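PDB 3FMC: putative succinylglutamate desuccinylase / aspartoacylase from Shewanella amazonensis, which probably acts as a zinc-dependent hydrolase of the succinylglutamate desuccinylase / aspartoacylase family, with ester bonds as its likely targets. Local coordinates for residues L337-V342 against M362-E367; Y198-P203 against Y283-K288; N101-D106 against T150-A155; L20-Y25 against A75-I80. All coordinates share one frame; numbering follows the deposited sequence.

Interaction 1: residues L337-V342 against M362-E367; sequences LPEDGV and MTKVFE
V342 and M362 form a hydrogen-bonded antiparallel pair between strands 341-346 and 357-363. The backbone supplies both bonds: V342 N gives to M362 O at 2.7 Å, and M362 N returns to V342 O at 2.9 Å. Polar side chains meet beyond this pair. K364 sits in the left-handed backbone region (phi 53°) between strands 357-363 and 366-367, and its chain bends at the last torsion (chi4 37°). In one of two modelled conformers, E339 reaches out extended and crosses K364 at about a right angle, with OE2 2.6 Å from K364 NZ, a salt bridge seen in this conformer and to that extent doubtful. Water joins the same groups. In the same conformer, one molecule gives to E339 OE1 as well as to T363 OG1, whose hydroxyl is also hydrogen-bonded to N289 O, while a second accepts from K364 N at 2.9 Å. W146 of a second subunit packs on E339 and T363. Apolar contact lies on the V342 and M362 face, which Y198 adjoins; there V342 CG2 approaches V365 CG2 to 4.3 Å.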
loop_
_atom_site.group_PDB
_atom_site.type_symbol
_atom_site.label_atom_id
_atom_site.label_comp_id
_atom_site.label_asym_id
_atom_site.label_seq_id
_atom_site.Cartn_x
_atom_site.Cartn_y
_atom_site.Cartn_z
ATOM N N LEU C 337 -4.633 3.047 31.473
ATOM C CA LEU C 337 -3.170 3.164 31.513
ATOM C C LEU C 337 -2.664 2.551 32.808
ATOM O O LEU C 337 -3.317 2.646 33.849
ATOM C CB LEU C 337 -2.630 4.590 31.429
ATOM C CG LEU C 337 -2.452 5.299 30.084
ATOM C CD1 LEU C 337 -1.365 6.328 30.330
ATOM C CD2 LEU C 337 -2.029 4.407 28.946
ATOM N N PRO C 338 -1.511 1.904 32.730
ATOM C CA PRO C 338 -0.872 1.248 33.860
ATOM C C PRO C 338 -0.287 2.191 34.885
ATOM O O PRO C 338 -0.091 1.811 36.029
ATOM C CB PRO C 338 0.275 0.477 33.208
ATOM C CG PRO C 338 -0.089 0.400 31.786
ATOM C CD PRO C 338 -0.761 1.657 31.499
ATOM N N GLU C 339 -0.008 3.423 34.474
ATOM C CA GLU C 339 0.618 4.382 35.354
ATOM C C GLU C 339 0.098 5.770 35.038
ATOM O O GLU C 339 -0.344 6.027 33.918
ATOM C CB GLU C 339 2.138 4.313 35.140
ATOM C CG GLU C 339 2.959 5.155 36.090
ATOM C CD GLU C 339 4.447 5.016 35.872
ATOM O OE1 GLU C 339 4.865 4.250 34.978
ATOM O OE2 GLU C 339 5.199 5.672 36.608
ATOM N N ASP C 340 0.146 6.659 36.029
ATOM C CA ASP C 340 -0.234 8.055 35.839
ATOM C C ASP C 340 0.744 8.633 34.803
ATOM O O ASP C 340 1.931 8.306 34.791
ATOM C CB ASP C 340 -0.043 8.874 37.098
ATOM C CG ASP C 340 -0.974 8.460 38.254
ATOM O OD1 ASP C 340 -1.845 7.568 38.100
ATOM O OD2 ASP C 340 -0.765 9.060 39.317
ATOM N N GLY C 341 0.239 9.489 33.943
ATOM C CA GLY C 341 1.064 10.108 32.938
ATOM C C GLY C 341 0.244 11.032 32.092
ATOM O O GLY C 341 -0.943 11.297 32.388
ATOM N N VAL C 342 0.892 11.539 31.039
ATOM C CA VAL C 342 0.264 12.445 30.082
ATOM C C VAL C 342 0.276 11.818 28.677
ATOM O O VAL C 342 1.338 11.709 28.093
ATOM C CB VAL C 342 1.014 13.801 29.973
ATOM C CG1 VAL C 342 0.271 14.719 29.006
ATOM C CG2 VAL C 342 1.064 14.513 31.336
HETATM N N MSE C 362 3.825 10.194 28.366
HETATM C CA MSE C 362 4.930 10.614 29.226
HETATM C C MSE C 362 4.548 10.270 30.656
HETATM O O MSE C 362 3.417 10.550 31.084
HETATM C CB MSE C 362 5.165 12.136 29.144
HETATM C CG MSE C 362 5.599 12.545 27.799
HETATM SE SE MSE C 362 6.087 14.455 27.782
HETATM C CE MSE C 362 6.456 14.656 25.889
ATOM N N THR C 363 5.451 9.603 31.345
ATOM C CA THR C 363 5.276 9.253 32.729
ATOM C C THR C 363 6.402 9.958 33.528
ATOM O O THR C 363 7.414 10.452 32.959
ATOM C CB THR C 363 5.359 7.722 32.952
ATOM O OG1 THR C 363 6.691 7.260 32.689
ATOM C CG2 THR C 363 4.337 7.008 32.058
ATOM N N LYS C 364 6.226 9.996 34.853
ATOM C CA LYS C 364 7.239 10.626 35.748
ATOM C C LYS C 364 7.530 12.067 35.252
ATOM O O LYS C 364 8.675 12.537 35.197
ATOM C CB LYS C 364 8.477 9.765 35.848
ATOM C CG LYS C 364 8.140 8.356 36.434
ATOM C CD LYS C 364 9.326 7.436 36.269
ATOM C CE LYS C 364 9.164 6.112 37.025
ATOM N NZ LYS C 364 7.765 5.673 36.948
ATOM N N VAL C 365 6.446 12.756 34.969
ATOM C CA VAL C 365 6.478 14.113 34.444
ATOM C C VAL C 365 6.716 15.136 35.546
ATOM O O VAL C 365 6.219 14.989 36.669
ATOM C CB VAL C 365 5.164 14.407 33.700
ATOM C CG1 VAL C 365 5.080 15.877 33.298
ATOM C CG2 VAL C 365 5.024 13.453 32.463
ATOM N N PHE C 366 7.486 16.174 35.236
ATOM C CA PHE C 366 7.704 17.238 36.194
ATOM C C PHE C 366 7.685 18.576 35.517
ATOM O O PHE C 366 7.872 18.675 34.306
ATOM C CB PHE C 366 9.030 17.021 36.877
ATOM C CG PHE C 366 10.159 16.925 35.952
ATOM C CD1 PHE C 366 10.936 18.055 35.647
ATOM C CD2 PHE C 366 10.549 15.682 35.421
ATOM C CE1 PHE C 366 12.054 17.928 34.797
ATOM C CE2 PHE C 366 11.664 15.566 34.549
ATOM C CZ PHE C 366 12.410 16.701 34.256
ATOM N N GLU C 367 7.432 19.627 36.289
ATOM C CA GLU C 367 7.428 20.974 35.723
ATOM C C GLU C 367 8.879 21.394 35.447
ATOM O O GLU C 367 9.797 21.170 36.257
ATOM C CB GLU C 367 6.700 21.969 36.633
ATOM C CG GLU C 367 6.695 23.364 36.063
ATOM C CD GLU C 367 5.741 24.286 36.804
ATOM O OE1 GLU C 367 5.306 23.920 37.926
ATOM O OE2 GLU C 367 5.405 25.343 36.237
HETATM O O HOH W 1 7.100 4.555 33.278
HETATM O O HOH W 2 4.058 8.630 36.113
#

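Interaction 2: residues Y198-P203 against Y283-K288; sequences YTLLIP and YGCFLK
T199 and L201 supply the amides and carbonyls that strand 198-202 offers to strand 283-286. T199 N gives to Y283 O at 2.8 Å, and T199 O accepts C285 N at 3.0 Å. C285 O in turn receives L201 N at 2.9 Å, and L201 O accepts L287 N at 3.0 Å, where the second segment turns into a 3-10 helix. Y283 O has a further donor, a water that also bonds T199 OG1 at 2.6 Å. Y198, L200 and I202 turn their backbone bonds the other way, to L181, C183 and E185, along and just beyond strand 176-184, while G284 is backbone-bonded to F366 on the far side of its own strand. CA-H...O contacts from Y198 to Y283 O and from L200 to C285 O supplement the amide bonds. Among the side chains, the Y198 and Y283 rings point the same way with planes 22° apart, slid so far that they barely overlap. L200 CD2 touches C285 SG at 3.7 Å, and L201 CD1 lies over one face of the F286 ring, toward its rim. T199 bonding the two residues that flank G284, and L201 those that flank F286, is the classic pattern of parallel beta strands.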
loop_
_atom_site.group_PDB
_atom_site.type_symbol
_atom_site.label_atom_id
_atom_site.label_comp_id
_atom_site.label_asym_id
_atom_site.label_seq_id
_atom_site.Cartn_x
_atom_site.Cartn_y
_atom_site.Cartn_z
ATOM N N TYR C 198 4.837 20.212 26.526
ATOM C CA TYR C 198 5.488 18.954 26.937
ATOM C C TYR C 198 6.787 18.699 26.219
ATOM O O TYR C 198 6.843 18.712 24.984
ATOM C CB TYR C 198 4.495 17.792 26.738
ATOM C CG TYR C 198 3.297 17.901 27.680
ATOM C CD1 TYR C 198 3.446 17.600 29.036
ATOM C CD2 TYR C 198 2.079 18.381 27.260
ATOM C CE1 TYR C 198 2.401 17.750 29.922
ATOM C CE2 TYR C 198 1.010 18.497 28.157
ATOM C CZ TYR C 198 1.201 18.188 29.485
ATOM O OH TYR C 198 0.171 18.285 30.415
ATOM N N THR C 199 7.840 18.450 26.985
ATOM C CA THR C 199 9.164 18.254 26.422
ATOM C C THR C 199 9.793 16.919 26.878
ATOM O O THR C 199 9.758 16.571 28.049
ATOM C CB THR C 199 10.121 19.421 26.804
ATOM O OG1 THR C 199 9.567 20.735 26.373
ATOM C CG2 THR C 199 11.518 19.172 26.241
ATOM N N LEU C 200 10.368 16.200 25.921
ATOM C CA LEU C 200 11.141 14.982 26.163
ATOM C C LEU C 200 12.606 15.380 26.160
ATOM O O LEU C 200 13.107 15.929 25.165
ATOM C CB LEU C 200 10.894 13.937 25.060
ATOM C CG LEU C 200 9.490 13.331 25.080
ATOM C CD1 LEU C 200 9.037 12.709 23.808
ATOM C CD2 LEU C 200 9.410 12.339 26.253
ATOM N N LEU C 201 13.277 15.177 27.291
ATOM C CA LEU C 201 14.715 15.426 27.436
ATOM C C LEU C 201 15.467 14.175 27.023
ATOM O O LEU C 201 15.283 13.080 27.596
ATOM C CB LEU C 201 15.041 15.858 28.875
ATOM C CG LEU C 201 14.383 17.148 29.383
ATOM C CD1 LEU C 201 14.596 17.342 30.880
ATOM C CD2 LEU C 201 14.889 18.358 28.599
ATOM N N ILE C 202 16.333 14.324 26.013
ATOM C CA ILE C 202 16.966 13.178 25.366
ATOM C C ILE C 202 18.475 13.153 25.567
ATOM O O ILE C 202 19.130 14.206 25.633
ATOM C CB ILE C 202 16.521 13.064 23.847
ATOM C CG1 ILE C 202 17.173 14.128 22.952
ATOM C CG2 ILE C 202 14.971 13.106 23.692
ATOM C CD1 ILE C 202 16.860 13.869 21.455
ATOM N N PRO C 203 19.047 11.946 25.674
ATOM C CA PRO C 203 20.456 11.783 25.980
ATOM C C PRO C 203 21.376 11.820 24.772
ATOM O O PRO C 203 20.917 11.924 23.628
ATOM C CB PRO C 203 20.507 10.390 26.582
ATOM C CG PRO C 203 19.450 9.638 25.844
ATOM C CD PRO C 203 18.362 10.644 25.561
ATOM N N TYR C 283 6.123 21.356 30.967
ATOM C CA TYR C 283 6.478 20.126 31.639
ATOM C C TYR C 283 7.449 19.307 30.827
ATOM O O TYR C 283 7.555 19.488 29.617
ATOM C CB TYR C 283 5.229 19.283 31.889
ATOM C CG TYR C 283 4.228 20.000 32.755
ATOM C CD1 TYR C 283 4.316 19.965 34.148
ATOM C CD2 TYR C 283 3.230 20.723 32.186
ATOM C CE1 TYR C 283 3.395 20.652 34.932
ATOM C CE2 TYR C 283 2.318 21.393 32.952
ATOM C CZ TYR C 283 2.403 21.344 34.311
ATOM O OH TYR C 283 1.478 22.092 35.010
ATOM N N GLY C 284 8.153 18.401 31.501
ATOM C CA GLY C 284 9.102 17.518 30.832
ATOM C C GLY C 284 9.172 16.151 31.459
ATOM O O GLY C 284 8.520 15.881 32.476
ATOM N N CYS C 285 9.862 15.255 30.764
ATOM C CA CYS C 285 10.200 13.951 31.305
ATOM C C CYS C 285 11.425 13.478 30.549
ATOM O O CYS C 285 11.691 13.956 29.432
ATOM C CB CYS C 285 9.038 12.968 31.294
ATOM S SG CYS C 285 8.818 11.968 29.850
ATOM N N PHE C 286 12.225 12.624 31.171
ATOM C CA PHE C 286 13.360 12.059 30.507
ATOM C C PHE C 286 12.821 10.992 29.540
ATOM O O PHE C 286 11.846 10.303 29.844
ATOM C CB PHE C 286 14.357 11.476 31.494
ATOM C CG PHE C 286 15.065 12.537 32.261
ATOM C CD1 PHE C 286 16.141 13.172 31.709
ATOM C CD2 PHE C 286 14.588 12.973 33.481
ATOM C CE1 PHE C 286 16.784 14.186 32.380
ATOM C CE2 PHE C 286 15.240 13.983 34.154
ATOM C CZ PHE C 286 16.341 14.584 33.590
ATOM N N LEU C 287 13.502 10.842 28.415
ATOM C CA LEU C 287 13.045 9.986 27.321
ATOM C C LEU C 287 12.726 8.564 27.745
ATOM O O LEU C 287 11.761 7.972 27.230
ATOM C CB LEU C 287 14.074 9.972 26.213
ATOM C CG LEU C 287 13.733 9.164 24.959
ATOM C CD1 LEU C 287 12.518 9.753 24.216
ATOM C CD2 LEU C 287 15.005 9.069 24.083
ATOM N N LYS C 288 13.511 8.026 28.667
ATOM C CA LYS C 288 13.289 6.646 29.170
ATOM C C LYS C 288 11.903 6.460 29.815
ATOM O O LYS C 288 11.388 5.336 29.913
ATOM C CB LYS C 288 14.387 6.231 30.156
ATOM C CG LYS C 288 14.282 6.915 31.508
ATOM C CD LYS C 288 15.371 6.499 32.493
ATOM C CE LYS C 288 15.177 7.316 33.799
ATOM N NZ LYS C 288 16.286 7.202 34.801
HETATM O O HOH W 3 7.689 21.851 27.804
#

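Interaction 3: residues N101-D106 against T150-A155; sequences NREYLD and TGHRLA. With SO4 (sulfate ion), chain K.
The H152 ring, in the first turn of helix 150-163, serves as a clasp for a loop: its ND1 gives a hydrogen bond to the backbone oxygen E103 O, 2.8 Å long and bent to 148°. CG stands anti to the backbone N (chi1 -163°), and the ring borders the 101-106 segment of this M14-like catalytic domain; R141 NE holds NE2. E103 also uses its side chain. Bent at chi2 (-82°), it lies over the G151-H152 peptide, with OE1 3.5 Å from H152 CB and CD 3.6 Å from H152 N; OE2 bonds T149 OG1, which also holds H152 N. A carboxylate so close to a helix N-terminus would probably be favoured by the helix dipole. An alanine in place of E103 would probably leave T149 OG1 without its carboxylate mate and open a gap over the G151-H152 peptide.

Farther along, A155 CB sits over the centre of one face of the Y104 ring, 3.7 Å from the centroid, a CH-pi contact; the Y104 hydroxyl is bonded to Q39. The first residues of the segment, N101 and R102, bind a sulfate, probably from the crystallisation liquor, together with R91 and N99. These two neighbours recall the Asn-Arg pair that grips substrate carboxylate in M14 carboxypeptidases, consistent with an anion pocket. N101 ND2 meets sulfate O1 at 3.2 Å, and R102 NH1 reaches the same O1 at 2.8 Å while R102 NH2 bonds O2 at 2.8 Å.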
loop_
_atom_site.group_PDB
_atom_site.type_symbol
_atom_site.label_atom_id
_atom_site.label_comp_id
_atom_site.label_asym_id
_atom_site.label_seq_id
_atom_site.Cartn_x
_atom_site.Cartn_y
_atom_site.Cartn_z
ATOM N N ASN C 101 13.387 9.042 8.779
ATOM C CA ASN C 101 14.070 9.675 9.924
ATOM C C ASN C 101 14.892 8.696 10.748
ATOM O O ASN C 101 15.179 8.907 11.947
ATOM C CB ASN C 101 13.036 10.437 10.749
ATOM C CG ASN C 101 13.661 11.399 11.758
ATOM O OD1 ASN C 101 14.601 12.132 11.450
ATOM N ND2 ASN C 101 13.082 11.427 12.957
ATOM N N ARG C 102 15.261 7.587 10.117
ATOM C CA ARG C 102 16.219 6.658 10.696
ATOM C C ARG C 102 17.409 6.515 9.735
ATOM O O ARG C 102 18.259 5.672 9.939
ATOM C CB ARG C 102 15.599 5.300 10.957
ATOM C CG ARG C 102 14.585 5.339 12.060
ATOM C CD ARG C 102 15.151 5.791 13.402
ATOM N NE ARG C 102 14.039 5.734 14.347
ATOM C CZ ARG C 102 13.143 6.712 14.527
ATOM N NH1 ARG C 102 13.295 7.903 13.967
ATOM N NH2 ARG C 102 12.119 6.503 15.348
ATOM N N GLU C 103 17.460 7.358 8.703
ATOM C CA GLU C 103 18.514 7.280 7.676
ATOM C C GLU C 103 19.685 8.253 7.805
ATOM O O GLU C 103 20.558 8.329 6.938
ATOM C CB GLU C 103 17.840 7.452 6.323
ATOM C CG GLU C 103 17.088 6.213 5.853
ATOM C CD GLU C 103 17.980 5.176 5.216
ATOM O OE1 GLU C 103 19.212 5.114 5.523
ATOM O OE2 GLU C 103 17.435 4.434 4.377
ATOM N N TYR C 104 19.752 8.992 8.902
ATOM C CA TYR C 104 20.868 9.963 9.027
ATOM C C TYR C 104 22.187 9.252 9.316
ATOM O O TYR C 104 22.213 8.087 9.702
ATOM C CB TYR C 104 20.524 11.099 10.020
ATOM C CG TYR C 104 19.398 12.013 9.519
ATOM C CD1 TYR C 104 19.668 13.133 8.751
ATOM C CD2 TYR C 104 18.064 11.737 9.776
ATOM C CE1 TYR C 104 18.702 13.939 8.277
ATOM C CE2 TYR C 104 17.067 12.545 9.295
ATOM C CZ TYR C 104 17.376 13.654 8.524
ATOM O OH TYR C 104 16.342 14.473 8.109
ATOM N N LEU C 105 23.279 9.982 9.156
ATOM C CA LEU C 105 24.618 9.448 9.235
ATOM C C LEU C 105 25.245 9.645 10.595
ATOM O O LEU C 105 25.327 10.780 11.058
ATOM C CB LEU C 105 25.474 10.180 8.196
ATOM C CG LEU C 105 26.960 9.798 8.083
ATOM C CD1 LEU C 105 27.149 8.284 7.955
ATOM C CD2 LEU C 105 27.623 10.594 6.936
ATOM N N ASP C 106 25.602 8.537 11.251
ATOM C CA ASP C 106 26.329 8.537 12.534
ATOM C C ASP C 106 27.770 8.585 12.128
ATOM O O ASP C 106 28.268 7.673 11.457
ATOM C CB ASP C 106 26.073 7.248 13.287
ATOM C CG ASP C 106 26.545 7.265 14.771
ATOM O OD1 ASP C 106 26.896 8.310 15.339
ATOM O OD2 ASP C 106 26.507 6.180 15.392
ATOM N N THR C 150 17.926 5.276 -1.166
ATOM C CA THR C 150 17.148 6.453 -1.512
ATOM C C THR C 150 17.042 7.387 -0.306
ATOM O O THR C 150 17.278 8.598 -0.418
ATOM C CB THR C 150 15.748 6.012 -2.050
ATOM O OG1 THR C 150 15.978 5.176 -3.218
ATOM C CG2 THR C 150 14.834 7.265 -2.366
ATOM N N GLY C 151 16.725 6.792 0.841
ATOM C CA GLY C 151 16.508 7.550 2.086
ATOM C C GLY C 151 17.822 8.074 2.642
ATOM O O GLY C 151 17.882 9.184 3.143
ATOM N N HIS C 152 18.884 7.306 2.521
ATOM C CA HIS C 152 20.190 7.781 3.001
ATOM C C HIS C 152 20.682 8.962 2.180
ATOM O O HIS C 152 21.259 9.921 2.750
ATOM C CB HIS C 152 21.203 6.640 3.017
ATOM C CG HIS C 152 22.426 6.898 3.837
ATOM N ND1 HIS C 152 22.379 7.170 5.200
ATOM C CD2 HIS C 152 23.737 6.820 3.509
ATOM C CE1 HIS C 152 23.617 7.265 5.659
ATOM N NE2 HIS C 152 24.458 7.040 4.659
ATOM N N ARG C 153 20.466 8.938 0.866
ATOM C CA ARG C 153 20.896 10.056 0.047
ATOM C C ARG C 153 20.139 11.303 0.506
ATOM O O ARG C 153 20.706 12.373 0.630
ATOM C CB ARG C 153 20.667 9.795 -1.425
ATOM C CG ARG C 153 20.912 10.981 -2.318
ATOM C CD ARG C 153 20.868 10.610 -3.808
ATOM N NE ARG C 153 22.040 9.808 -4.038
ATOM C CZ ARG C 153 23.238 10.296 -4.302
ATOM N NH1 ARG C 153 23.438 11.601 -4.443
ATOM N NH2 ARG C 153 24.248 9.455 -4.416
ATOM N N LEU C 154 18.844 11.173 0.741
ATOM C CA LEU C 154 18.087 12.334 1.196
ATOM C C LEU C 154 18.588 12.847 2.524
ATOM O O LEU C 154 18.880 14.042 2.667
ATOM C CB LEU C 154 16.603 11.991 1.326
ATOM C CG LEU C 154 15.664 13.003 1.990
ATOM C CD1 LEU C 154 15.510 14.287 1.182
ATOM C CD2 LEU C 154 14.274 12.379 2.343
ATOM N N ALA C 155 18.672 11.953 3.497
ATOM C CA ALA C 155 19.048 12.323 4.847
ATOM C C ALA C 155 20.421 12.958 4.927
ATOM O O ALA C 155 20.601 13.967 5.627
ATOM C CB ALA C 155 18.962 11.135 5.770
HETATM S S SO4 K . 10.051 9.475 14.627
HETATM O O1 SO4 K . 10.881 9.184 13.437
HETATM O O2 SO4 K . 9.892 8.248 15.405
HETATM O O3 SO4 K . 8.694 10.030 14.334
HETATM O O4 SO4 K . 10.758 10.509 15.403
#

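Interaction 4: residues L20-Y25 against A75-I80; sequences LSLPVY and ANPLGI
L20 straddles the start of helix 77-80 with its two methyls. CG stands anti to the carbonyl carbon (chi1 -71°), and from there CD2 meets P77 CG at 3.9 Å while CD1 meets L78 CB at 3.9 Å, also lying near L78 CD2. An alanine here would probably leave P77 CG and L78 CB without these methyl partners and open a gap between strand and helix. S21 contributes its backbone, its O lying 3.6 Å from P77 CG. L22 follows with CD2 inserted between A75 and P77, tight against A75 O at 3.1 Å and 3.5 Å from P77 CD. The touching parts of strand and helix start run nearly opposite to one another (165°). N76 occupies the N-cap position between these contacts; its OD1 takes a weak bond from G79 N, while ND2 bonds V42 O. Beyond the contact, L158 of helix 150-163 packs on L22, and A16 of a fourth subunit packs on P77. The strand is thus joined to 75-80 by van der Waals contact, with methyls and proline ring carbons foremost, and A75 O, buried under L22 with no polar partner in the model, pays a likely energetic cost for that close fit.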
loop_
_atom_site.group_PDB
_atom_site.type_symbol
_atom_site.label_atom_id
_atom_site.label_comp_id
_atom_site.label_asym_id
_atom_site.label_seq_id
_atom_site.Cartn_x
_atom_site.Cartn_y
_atom_site.Cartn_z
ATOM N N LEU C 20 14.155 14.683 -7.931
ATOM C CA LEU C 20 13.576 14.960 -6.608
ATOM C C LEU C 20 14.440 16.128 -6.095
ATOM O O LEU C 20 15.654 16.012 -6.053
ATOM C CB LEU C 20 13.654 13.733 -5.678
ATOM C CG LEU C 20 12.699 12.538 -6.018
ATOM C CD1 LEU C 20 13.055 11.287 -5.208
ATOM C CD2 LEU C 20 11.203 12.937 -5.845
ATOM N N SER C 21 13.798 17.256 -5.800
ATOM C CA SER C 21 14.465 18.434 -5.307
ATOM C C SER C 21 13.668 19.134 -4.216
ATOM O O SER C 21 12.426 18.941 -4.087
ATOM C CB SER C 21 14.864 19.395 -6.411
ATOM O OG SER C 21 13.724 19.869 -7.051
ATOM N N LEU C 22 14.424 19.929 -3.427
ATOM C CA LEU C 22 13.914 20.645 -2.263
ATOM C C LEU C 22 14.110 22.145 -2.518
ATOM O O LEU C 22 15.145 22.537 -3.046
ATOM C CB LEU C 22 14.760 20.308 -1.008
ATOM C CG LEU C 22 15.119 18.876 -0.635
ATOM C CD1 LEU C 22 15.772 18.760 0.703
ATOM C CD2 LEU C 22 13.856 18.024 -0.700
ATOM N N PRO C 23 13.160 22.972 -2.070
ATOM C CA PRO C 23 13.323 24.427 -2.103
ATOM C C PRO C 23 14.013 24.838 -0.794
ATOM O O PRO C 23 13.589 24.408 0.277
ATOM C CB PRO C 23 11.883 24.948 -2.136
ATOM C CG PRO C 23 11.088 23.926 -1.445
ATOM C CD PRO C 23 11.853 22.598 -1.503
ATOM N N VAL C 24 15.118 25.576 -0.898
ATOM C CA VAL C 24 15.883 26.079 0.262
ATOM C C VAL C 24 15.783 27.593 0.263
ATOM O O VAL C 24 16.262 28.226 -0.697
ATOM C CB VAL C 24 17.337 25.612 0.202
ATOM C CG1 VAL C 24 18.145 26.068 1.480
ATOM C CG2 VAL C 24 17.366 24.097 0.019
ATOM N N TYR C 25 15.133 28.158 1.298
ATOM C CA TYR C 25 14.946 29.588 1.427
ATOM C C TYR C 25 15.957 30.112 2.439
ATOM O O TYR C 25 16.202 29.479 3.463
ATOM C CB TYR C 25 13.540 29.913 1.887
ATOM C CG TYR C 25 12.482 29.533 0.866
ATOM C CD1 TYR C 25 12.233 30.342 -0.219
ATOM C CD2 TYR C 25 11.731 28.369 1.008
ATOM C CE1 TYR C 25 11.299 30.018 -1.136
ATOM C CE2 TYR C 25 10.768 28.034 0.074
ATOM C CZ TYR C 25 10.571 28.841 -1.007
ATOM O OH TYR C 25 9.628 28.536 -1.960
ATOM N N ALA C 75 10.588 18.882 2.579
ATOM C CA ALA C 75 11.949 18.319 2.572
ATOM C C ALA C 75 12.081 16.879 2.022
ATOM O O ALA C 75 13.191 16.406 1.850
ATOM C CB ALA C 75 12.629 18.424 3.965
ATOM N N ASN C 76 10.964 16.231 1.721
ATOM C CA ASN C 76 10.980 14.856 1.203
ATOM C C ASN C 76 9.876 14.646 0.180
ATOM O O ASN C 76 8.860 14.014 0.469
ATOM C CB ASN C 76 10.853 13.892 2.372
ATOM C CG ASN C 76 10.889 12.421 1.939
ATOM O OD1 ASN C 76 11.262 12.108 0.804
ATOM N ND2 ASN C 76 10.537 11.529 2.849
ATOM N N PRO C 77 10.080 15.144 -1.057
ATOM C CA PRO C 77 8.989 15.016 -2.019
ATOM C C PRO C 77 8.541 13.560 -2.309
ATOM O O PRO C 77 7.351 13.315 -2.526
ATOM C CB PRO C 77 9.525 15.755 -3.275
ATOM C CG PRO C 77 11.009 15.753 -3.098
ATOM C CD PRO C 77 11.245 15.869 -1.629
ATOM N N LEU C 78 9.463 12.595 -2.237
ATOM C CA LEU C 78 9.111 11.196 -2.525
ATOM C C LEU C 78 8.090 10.723 -1.479
ATOM O O LEU C 78 7.101 10.076 -1.804
ATOM C CB LEU C 78 10.367 10.315 -2.541
ATOM C CG LEU C 78 10.206 8.859 -2.981
ATOM C CD1 LEU C 78 9.508 8.686 -4.253
ATOM C CD2 LEU C 78 11.603 8.207 -3.082
ATOM N N GLY C 79 8.293 11.087 -0.223
ATOM C CA GLY C 79 7.352 10.687 0.838
ATOM C C GLY C 79 6.087 11.530 0.843
ATOM O O GLY C 79 4.967 11.039 1.078
ATOM N N ILE C 80 6.254 12.834 0.614
ATOM C CA ILE C 80 5.139 13.772 0.584
ATOM C C ILE C 80 4.111 13.411 -0.488
ATOM O O ILE C 80 2.912 13.500 -0.259
ATOM C CB ILE C 80 5.636 15.203 0.289
ATOM C CG1 ILE C 80 6.407 15.720 1.497
ATOM C CG2 ILE C 80 4.442 16.156 -0.019
ATOM C CD1 ILE C 80 7.335 16.915 1.177
#

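Overall arrangement
Along the chain the contacts follow one another in series: interaction 4 first, then 3, 2 and 1. They form two touching pairs on opposite sides of the chain's centre. Interactions 3 and 4, centres 14 Å apart, meet where L154 and T150 of helix 150-163 pack against A75, N76 and L78. Interactions 1 and 2, centres 11 Å apart, meet through neighbouring strands 366-367 and 283-286 and through M362 against L200. Between the pairs the centres of interactions 2 and 3 are 24 Å apart, with nearest atoms about 9 Å apart. The C-terminal strands are thereby tied to strand 198-202 of the catalytic domain, without touching the sulfate-binding 101-106 segment, while interactions 1 and 3 both border the second subunit.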